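Local coordinates for rhusiopathiae surface protein B (PDB 3V10) that probably binds collagen at the bacterial surface through the two-domain, immunoglobulin-like collagen-binding region that this chain represents, at residues K169-W183 / H299-D311. Residues are numbered along the deposited sequence; the frame is centred on the assembly and turned at random.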
ATOM      1  N   LYS A 169     -11.374 -11.181  -3.441  1.00  8.63           N
ATOM      2  CA  LYS A 169     -11.185  -9.744  -3.463  1.00  9.18           C
ATOM      3  C   LYS A 169      -9.746  -9.399  -3.094  1.00  8.48           C
ATOM      4  O   LYS A 169      -9.103 -10.110  -2.330  1.00  8.95           O
ATOM      5  CB  LYS A 169     -12.151  -9.093  -2.475  1.00 14.20           C
ATOM      6  CG  LYS A 169     -11.922  -9.506  -1.044  1.00 20.11           C
ATOM      7  CD  LYS A 169     -11.190  -8.422  -0.296  1.00 23.93           C
ATOM      8  CE  LYS A 169     -12.121  -7.274   0.044  1.00 26.51           C
ATOM      9  NZ  LYS A 169     -12.787  -6.699  -1.152  1.00 25.94           N
ATOM     10  N   THR A 170      -9.244  -8.304  -3.652  1.00  7.78           N
ATOM     11  CA  THR A 170      -7.883  -7.869  -3.370  1.00 10.13           C
ATOM     12  C   THR A 170      -7.861  -6.359  -3.226  1.00 10.01           C
ATOM     13  O   THR A 170      -8.815  -5.676  -3.596  1.00 10.23           O
ATOM     14  CB  THR A 170      -6.909  -8.262  -4.502  1.00 11.45           C
ATOM     15  OG1 THR A 170      -7.198  -7.489  -5.671  1.00 11.06           O
ATOM     16  CG2 THR A 170      -7.039  -9.735  -4.831  1.00 13.70           C
ATOM     17  N   GLY A 171      -6.770  -5.841  -2.685  1.00 10.66           N
ATOM     18  CA  GLY A 171      -6.666  -4.406  -2.507  1.00 12.08           C
ATOM     19  C   GLY A 171      -5.241  -3.986  -2.243  1.00 11.90           C
ATOM     20  O   GLY A 171      -4.412  -4.790  -1.810  1.00 10.40           O
ATOM     21  N   THR A 172      -4.950  -2.723  -2.517  1.00 11.82           N
ATOM     22  CA  THR A 172      -3.617  -2.197  -2.280  1.00 12.82           C
ATOM     23  C   THR A 172      -3.683  -0.679  -2.253  1.00 13.38           C
ATOM     24  O   THR A 172      -4.729  -0.082  -2.535  1.00 11.57           O
ATOM     25  CB  THR A 172      -2.614  -2.670  -3.364  1.00 14.67           C
ATOM     26  OG1 THR A 172      -1.284  -2.303  -2.968  1.00 13.61           O
ATOM     27  CG2 THR A 172      -2.935  -2.049  -4.724  1.00 14.03           C
ATOM     28  N   PHE A 173      -2.569  -0.062  -1.885  1.00 13.59           N
ATOM     29  CA  PHE A 173      -2.488   1.383  -1.813  1.00 13.65           C
ATOM     30  C   PHE A 173      -2.322   1.952  -3.210  1.00 14.66           C
ATOM     31  O   PHE A 173      -1.794   1.291  -4.106  1.00 12.32           O
ATOM     32  CB  PHE A 173      -1.308   1.797  -0.923  1.00 13.48           C
ATOM     33  CG  PHE A 173      -0.005   1.150  -1.300  1.00 13.00           C
ATOM     34  CD1 PHE A 173       0.782   1.679  -2.319  1.00 15.46           C
ATOM     35  CD2 PHE A 173       0.423  -0.005  -0.650  1.00 13.73           C
ATOM     36  CE1 PHE A 173       1.979   1.067  -2.688  1.00 14.36           C
ATOM     37  CE2 PHE A 173       1.618  -0.627  -1.011  1.00 13.01           C
ATOM     38  CZ  PHE A 173       2.398  -0.090  -2.033  1.00 14.27           C
ATOM     39  N   SER A 174      -2.799   3.179  -3.394  1.00 14.56           N
ATOM     40  CA  SER A 174      -2.677   3.850  -4.675  1.00 16.91           C
ATOM     41  C   SER A 174      -1.349   4.592  -4.714  1.00 16.25           C
ATOM     42  O   SER A 174      -0.874   5.105  -3.694  1.00 16.98           O
ATOM     43  CB  SER A 174      -3.811   4.858  -4.865  1.00 15.03           C
ATOM     44  OG  SER A 174      -3.642   5.595  -6.068  1.00 16.48           O
ATOM     45  N   THR A 175      -0.741   4.619  -5.893  1.00 18.81           N
ATOM     46  CA  THR A 175       0.509   5.346  -6.081  1.00 20.60           C
ATOM     47  C   THR A 175       0.190   6.572  -6.938  1.00 20.37           C
ATOM     48  O   THR A 175       1.082   7.354  -7.278  1.00 21.57           O
ATOM     49  CB  THR A 175       1.579   4.494  -6.799  1.00 21.65           C
ATOM     50  OG1 THR A 175       1.058   4.022  -8.045  1.00 22.37           O
ATOM     51  CG2 THR A 175       1.988   3.296  -5.941  1.00 23.40           C
ATOM     52  N   GLU A 176      -1.089   6.741  -7.274  1.00 20.64           N
ATOM     53  CA  GLU A 176      -1.525   7.876  -8.090  1.00 19.80           C
ATOM     54  C   GLU A 176      -2.241   8.936  -7.247  1.00 18.84           C
ATOM     55  O   GLU A 176      -2.214  10.119  -7.567  1.00 17.83           O
ATOM     56  CB  GLU A 176      -2.412   7.377  -9.240  1.00 23.40           C
ATOM     57  CG  GLU A 176      -3.875   7.821  -9.221  1.00 27.34           C
ATOM     58  CD  GLU A 176      -4.687   7.086 -10.290  1.00 27.96           C
ATOM     59  OE1 GLU A 176      -4.449   7.346 -11.488  1.00 30.07           O
ATOM     60  OE2 GLU A 176      -5.540   6.215  -9.979  1.00 30.37           O
ATOM     61  N   VAL A 177      -2.873   8.513  -6.158  1.00 15.65           N
ATOM     62  CA  VAL A 177      -3.560   9.441  -5.264  1.00 13.84           C
ATOM     63  C   VAL A 177      -3.153   9.091  -3.838  1.00 14.15           C
ATOM     64  O   VAL A 177      -3.565   8.059  -3.304  1.00 14.89           O
ATOM     65  CB  VAL A 177      -5.099   9.331  -5.388  1.00 12.70           C
ATOM     66  CG1 VAL A 177      -5.750  10.416  -4.570  1.00 12.82           C
ATOM     67  CG2 VAL A 177      -5.519   9.432  -6.847  1.00 13.67           C
ATOM     68  N   HIS A 178      -2.335   9.947  -3.234  1.00 14.24           N
ATOM     69  CA  HIS A 178      -1.852   9.709  -1.880  1.00 13.94           C
ATOM     70  C   HIS A 178      -2.972   9.631  -0.850  1.00 15.10           C
ATOM     71  O   HIS A 178      -3.766  10.564  -0.696  1.00 13.09           O
ATOM     72  CB  HIS A 178      -0.846  10.793  -1.472  1.00 16.25           C
ATOM     73  CG  HIS A 178      -0.236  10.569  -0.123  1.00 16.31           C
ATOM     74  ND1 HIS A 178       0.393   9.391   0.219  1.00 18.65           N
ATOM     75  CD2 HIS A 178      -0.144  11.373   0.963  1.00 16.05           C
ATOM     76  CE1 HIS A 178       0.850   9.479   1.455  1.00 13.55           C
ATOM     77  NE2 HIS A 178       0.537  10.672   1.929  1.00 18.97           N
ATOM     78  N   GLY A 179      -3.025   8.504  -0.144  1.00 14.56           N
ATOM     79  CA  GLY A 179      -4.043   8.310   0.869  1.00 12.91           C
ATOM     80  C   GLY A 179      -5.195   7.450   0.382  1.00 11.29           C
ATOM     81  O   GLY A 179      -6.065   7.066   1.165  1.00 12.72           O
ATOM     82  N   ASP A 180      -5.205   7.152  -0.913  1.00 10.69           N
ATOM     83  CA  ASP A 180      -6.258   6.332  -1.505  1.00  9.54           C
ATOM     84  C   ASP A 180      -5.795   4.888  -1.658  1.00 10.68           C
ATOM     85  O   ASP A 180      -4.596   4.599  -1.613  1.00 10.04           O
ATOM     86  CB  ASP A 180      -6.665   6.890  -2.875  1.00 11.99           C
ATOM     87  CG  ASP A 180      -7.664   8.037  -2.777  1.00  8.43           C
ATOM     88  OD1 ASP A 180      -7.783   8.645  -1.693  1.00 11.25           O
ATOM     89  OD2 ASP A 180      -8.322   8.338  -3.801  1.00 11.40           O
ATOM     90  N   MET A 181      -6.761   3.990  -1.824  1.00  9.83           N
ATOM     91  CA  MET A 181      -6.505   2.563  -1.992  1.00  9.50           C
ATOM     92  C   MET A 181      -7.376   2.049  -3.136  1.00 11.02           C
ATOM     93  O   MET A 181      -8.483   2.542  -3.342  1.00 10.15           O
ATOM     94  CB  MET A 181      -6.843   1.814  -0.699  1.00  6.46           C
ATOM     95  CG  MET A 181      -5.870   2.090   0.431  1.00 10.82           C
ATOM     96  SD  MET A 181      -6.457   1.708   2.105  1.00  4.22           S
ATOM     97  CE  MET A 181      -7.328   3.246   2.459  1.00 12.23           C
ATOM     98  N   ASN A 182      -6.877   1.061  -3.877  1.00 10.46           N
ATOM     99  CA  ASN A 182      -7.624   0.505  -4.998  1.00 10.86           C
ATOM    100  C   ASN A 182      -8.075  -0.902  -4.649  1.00  9.71           C
ATOM    101  O   ASN A 182      -7.333  -1.654  -4.021  1.00  8.35           O
ATOM    102  CB  ASN A 182      -6.754   0.469  -6.256  1.00 12.85           C
ATOM    103  CG  ASN A 182      -6.171   1.825  -6.591  1.00 16.01           C
ATOM    104  OD1 ASN A 182      -6.897   2.814  -6.678  1.00 17.38           O
ATOM    105  ND2 ASN A 182      -4.856   1.881  -6.783  1.00 15.82           N
ATOM    106  N   TRP A 183      -9.290  -1.252  -5.054  1.00  9.38           N
ATOM    107  CA  TRP A 183      -9.829  -2.574  -4.746  1.00  8.97           C
ATOM    108  C   TRP A 183     -10.400  -3.306  -5.950  1.00  7.49           C
ATOM    109  O   TRP A 183     -10.829  -2.688  -6.924  1.00  8.00           O
ATOM    110  CB  TRP A 183     -10.901  -2.459  -3.660  1.00  9.57           C
ATOM    111  CG  TRP A 183     -10.446  -1.673  -2.474  1.00  7.33           C
ATOM    112  CD1 TRP A 183     -10.422  -0.315  -2.357  1.00  6.32           C
ATOM    113  CD2 TRP A 183      -9.894  -2.190  -1.259  1.00  8.70           C
ATOM    114  NE1 TRP A 183      -9.890   0.048  -1.147  1.00  9.17           N
ATOM    115  CE2 TRP A 183      -9.554  -1.083  -0.452  1.00  8.74           C
ATOM    116  CE3 TRP A 183      -9.650  -3.481  -0.773  1.00  7.24           C
ATOM    117  CZ2 TRP A 183      -8.985  -1.226   0.819  1.00  9.13           C
ATOM    118  CZ3 TRP A 183      -9.084  -3.623   0.492  1.00  9.53           C
ATOM    119  CH2 TRP A 183      -8.757  -2.504   1.271  1.00  9.04           C
ATOM    120  N   HIS A 299     -10.426 -15.858   3.667  1.00 13.79           N
ATOM    121  CA  HIS A 299      -9.153 -15.417   3.108  1.00 14.51           C
ATOM    122  C   HIS A 299      -9.340 -14.964   1.665  1.00 14.23           C
ATOM    123  O   HIS A 299      -8.530 -14.202   1.135  1.00 13.78           O
ATOM    124  CB  HIS A 299      -8.045 -16.488   3.256  1.00 13.92           C
ATOM    125  CG  HIS A 299      -8.311 -17.781   2.548  1.00 16.96           C
ATOM    126  ND1 HIS A 299      -8.278 -17.904   1.175  1.00 18.36           N
ATOM    127  CD2 HIS A 299      -8.549 -19.024   3.030  1.00 17.35           C
ATOM    128  CE1 HIS A 299      -8.484 -19.166   0.843  1.00 18.83           C
ATOM    129  NE2 HIS A 299      -8.651 -19.867   1.950  1.00 17.00           N
ATOM    130  N   TYR A 300     -10.434 -15.403   1.045  1.00 12.06           N
ATOM    131  CA  TYR A 300     -10.758 -15.003  -0.323  1.00 11.06           C
ATOM    132  C   TYR A 300     -11.657 -13.766  -0.353  1.00 12.28           C
ATOM    133  O   TYR A 300     -11.464 -12.871  -1.178  1.00 10.73           O
ATOM    134  CB  TYR A 300     -11.515 -16.104  -1.069  1.00 11.15           C
ATOM    135  CG  TYR A 300     -10.703 -17.293  -1.491  1.00 13.04           C
ATOM    136  CD1 TYR A 300      -9.428 -17.136  -2.030  1.00 15.51           C
ATOM    137  CD2 TYR A 300     -11.237 -18.575  -1.412  1.00 15.58           C
ATOM    138  CE1 TYR A 300      -8.701 -18.234  -2.486  1.00 18.70           C
ATOM    139  CE2 TYR A 300     -10.521 -19.681  -1.866  1.00 18.86           C
ATOM    140  CZ  TYR A 300      -9.256 -19.501  -2.402  1.00 20.02           C
ATOM    141  OH  TYR A 300      -8.545 -20.590  -2.856  1.00 23.71           O
ATOM    142  N   THR A 301     -12.642 -13.727   0.541  1.00 10.10           N
ATOM    143  CA  THR A 301     -13.609 -12.625   0.571  1.00  9.67           C
ATOM    144  C   THR A 301     -13.235 -11.378   1.362  1.00  8.07           C
ATOM    145  O   THR A 301     -13.855 -10.326   1.185  1.00  8.07           O
ATOM    146  CB  THR A 301     -14.966 -13.117   1.097  1.00  9.10           C
ATOM    147  OG1 THR A 301     -14.875 -13.366   2.506  1.00  7.85           O
ATOM    148  CG2 THR A 301     -15.363 -14.414   0.391  1.00  8.66           C
ATOM    149  N   ASP A 302     -12.236 -11.492   2.234  1.00  8.45           N
ATOM    150  CA  ASP A 302     -11.803 -10.361   3.060  1.00  9.92           C
ATOM    151  C   ASP A 302     -10.330 -10.056   2.840  1.00 12.27           C
ATOM    152  O   ASP A 302      -9.534 -10.962   2.593  1.00 12.27           O
ATOM    153  CB  ASP A 302     -11.954 -10.663   4.558  1.00  9.98           C
ATOM    154  CG  ASP A 302     -13.351 -11.078   4.953  1.00 10.76           C
ATOM    155  OD1 ASP A 302     -14.289 -10.966   4.138  1.00 11.33           O
ATOM    156  OD2 ASP A 302     -13.502 -11.522   6.114  1.00 13.88           O
ATOM    157  N   THR A 303      -9.962  -8.784   2.954  1.00 11.43           N
ATOM    158  CA  THR A 303      -8.563  -8.418   2.812  1.00 11.55           C
ATOM    159  C   THR A 303      -8.306  -7.064   3.464  1.00 12.87           C
ATOM    160  O   THR A 303      -9.206  -6.465   4.053  1.00 12.81           O
ATOM    161  CB  THR A 303      -8.130  -8.404   1.334  1.00 13.09           C
ATOM    162  OG1 THR A 303      -6.701  -8.458   1.263  1.00 14.13           O
ATOM    163  CG2 THR A 303      -8.607  -7.146   0.640  1.00 11.71           C
ATOM    164  N   SER A 304      -7.072  -6.591   3.386  1.00 13.06           N
ATOM    165  CA  SER A 304      -6.747  -5.314   3.989  1.00 13.27           C
ATOM    166  C   SER A 304      -5.451  -4.769   3.430  1.00 14.88           C
ATOM    167  O   SER A 304      -4.684  -5.486   2.785  1.00 15.53           O
ATOM    168  CB  SER A 304      -6.622  -5.467   5.502  1.00 16.82           C
ATOM    169  OG  SER A 304      -5.537  -6.314   5.832  1.00 16.78           O
ATOM    170  N   VAL A 305      -5.230  -3.485   3.675  1.00 14.37           N
ATOM    171  CA  VAL A 305      -4.025  -2.807   3.230  1.00 12.65           C
ATOM    172  C   VAL A 305      -3.359  -2.234   4.473  1.00 14.12           C
ATOM    173  O   VAL A 305      -3.992  -1.526   5.260  1.00 13.54           O
ATOM    174  CB  VAL A 305      -4.351  -1.652   2.239  1.00 13.42           C
ATOM    175  CG1 VAL A 305      -3.060  -0.983   1.767  1.00 12.85           C
ATOM    176  CG2 VAL A 305      -5.120  -2.193   1.045  1.00 14.48           C
ATOM    177  N   VAL A 306      -2.086  -2.558   4.665  1.00 12.84           N
ATOM    178  CA  VAL A 306      -1.355  -2.046   5.814  1.00 13.08           C
ATOM    179  C   VAL A 306      -1.169  -0.550   5.605  1.00 12.18           C
ATOM    180  O   VAL A 306      -0.959  -0.099   4.477  1.00 13.85           O
ATOM    181  CB  VAL A 306       0.026  -2.733   5.949  1.00 15.62           C
ATOM    182  CG1 VAL A 306       0.814  -2.107   7.086  1.00 15.77           C
ATOM    183  CG2 VAL A 306      -0.164  -4.221   6.215  1.00 16.72           C
ATOM    184  N   ASN A 307      -1.272   0.210   6.691  1.00 12.19           N
ATOM    185  CA  ASN A 307      -1.122   1.664   6.656  1.00 12.36           C
ATOM    186  C   ASN A 307       0.056   2.051   5.773  1.00 11.81           C
ATOM    187  O   ASN A 307       1.189   1.626   6.005  1.00 14.02           O
ATOM    188  CB  ASN A 307      -0.923   2.208   8.076  1.00 12.28           C
ATOM    189  CG  ASN A 307      -0.886   3.722   8.123  1.00 14.55           C
ATOM    190  OD1 ASN A 307       0.017   4.345   7.573  1.00 15.03           O
ATOM    191  ND2 ASN A 307      -1.873   4.323   8.782  1.00 15.55           N
ATOM    192  N   MET A 308      -0.220   2.875   4.768  1.00 12.06           N
ATOM    193  CA  MET A 308       0.808   3.283   3.823  1.00 13.31           C
ATOM    194  C   MET A 308       1.320   4.715   3.970  1.00 10.90           C
ATOM    195  O   MET A 308       2.013   5.225   3.082  1.00 12.40           O
ATOM    196  CB  MET A 308       0.298   3.045   2.393  1.00 14.46           C
ATOM    197  CG  MET A 308      -1.006   3.762   1.995  1.00 13.96           C
ATOM    198  SD  MET A 308      -2.610   3.154   2.673  1.00  8.64           S
ATOM    199  CE  MET A 308      -3.291   4.711   3.100  1.00 12.08           C
ATOM    200  N   PHE A 309       1.009   5.355   5.093  1.00  9.97           N
ATOM    201  CA  PHE A 309       1.438   6.735   5.333  1.00 10.00           C
ATOM    202  C   PHE A 309       2.817   6.861   5.972  1.00  9.81           C
ATOM    203  O   PHE A 309       3.168   6.109   6.881  1.00  8.91           O
ATOM    204  CB  PHE A 309       0.424   7.459   6.228  1.00 12.02           C
ATOM    205  CG  PHE A 309      -0.882   7.777   5.546  1.00 10.65           C
ATOM    206  CD1 PHE A 309      -0.959   8.797   4.600  1.00 11.93           C
ATOM    207  CD2 PHE A 309      -2.037   7.077   5.870  1.00 14.17           C
ATOM    208  CE1 PHE A 309      -2.176   9.119   3.987  1.00 14.06           C
ATOM    209  CE2 PHE A 309      -3.260   7.388   5.264  1.00 14.73           C
ATOM    210  CZ  PHE A 309      -3.329   8.413   4.321  1.00 14.88           C
ATOM    211  N   ASP A 310       3.596   7.822   5.491  1.00 10.23           N
ATOM    212  CA  ASP A 310       4.911   8.081   6.060  1.00 10.58           C
ATOM    213  C   ASP A 310       4.652   8.974   7.258  1.00 11.86           C
ATOM    214  O   ASP A 310       3.675   9.717   7.281  1.00 13.46           O
ATOM    215  CB  ASP A 310       5.797   8.828   5.059  1.00 10.29           C
ATOM    216  CG  ASP A 310       6.048   8.032   3.802  1.00 11.23           C
ATOM    217  OD1 ASP A 310       6.768   7.021   3.892  1.00 13.68           O
ATOM    218  OD2 ASP A 310       5.519   8.406   2.729  1.00 13.19           O
ATOM    219  N   ASP A 311       5.505   8.891   8.266  1.00 12.91           N
ATOM    220  CA  ASP A 311       5.336   9.748   9.428  1.00 15.52           C
ATOM    221  C   ASP A 311       6.700  10.029  10.022  1.00 14.54           C
ATOM    222  O   ASP A 311       7.653   9.284   9.795  1.00 14.59           O
ATOM    223  CB  ASP A 311       4.396   9.104  10.459  1.00 19.04           C
ATOM    224  CG  ASP A 311       4.958   7.841  11.066  1.00 21.38           C
ATOM    225  OD1 ASP A 311       5.976   7.926  11.786  1.00 23.57           O
ATOM    226  OD2 ASP A 311       4.377   6.762  10.831  1.00 23.68           O
TER
HETATM  227  O   HOH W   1      -8.109 -11.983  -0.521  1.00 15.82           O
HETATM  228  O   HOH W   2      -5.371  -8.069  -1.203  1.00 17.63           O
HETATM  229  O   HOH W   3       2.383  10.277   4.677  1.00 21.02           O
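The backbone N of Lys169 donates to Tyr300 O over 2.8 Å in a fairly straight bond, and this is the one direct hydrogen bond joining 169-183 to 299-311. Strands 169-173 and 303-306 run almost parallel, their axes 11° apart, yet belong to different sheets of a β-sandwich in the DEv-IgG fold of the adhesin's collagen-binding region: the first is the edge of a five-stranded sheet, whereas the second pairs with strand 276-286. Two waters supplement the direct bond: one donates to both Lys169 O and His299 O; the other accepts from Gly171 N at 3.0 Å and is hydrogen-bonded to Thr303 OG1. With OG1 anti to the backbone N (chi1 -162°), Thr303 turns this hydroxyl to the water while its CG2 meets the indole edge of Trp183, in the ring plane, 3.6 Å from CZ3. The indole NE1 is held elsewhere, by Thr267 OG1. Val305 follows with both branches: CG2 lies 3.7 Å from Trp183 CH2, and CG1 approaches Phe173 N, a buried amide with no partner in the model. Just past the strand, Met308 packs against Phe173 and Met181 of the facing sheet: the Met308 and Phe173 side chains run alongside each other with opposite headings, Met308 CG 3.5 Å from Phe173 CB, and Met308 SD rests against Met181 CG, 4.1 Å away. The chain then runs on to strand 311-315 in the other domain's sheet, and Lys118 NZ from that side bonds to Asn307 O and Phe309 O. At this end, beside a type II β-turn from Val177 to Asp180, the edge of the Phe309 ring (CD1, CE1) points at the face of the His178 imidazole, an offset edge-to-face pair with planes at 80° and centroids 5.2 Å apart, while Phe309 CZ sits 3.5 Å from Gly179 CA.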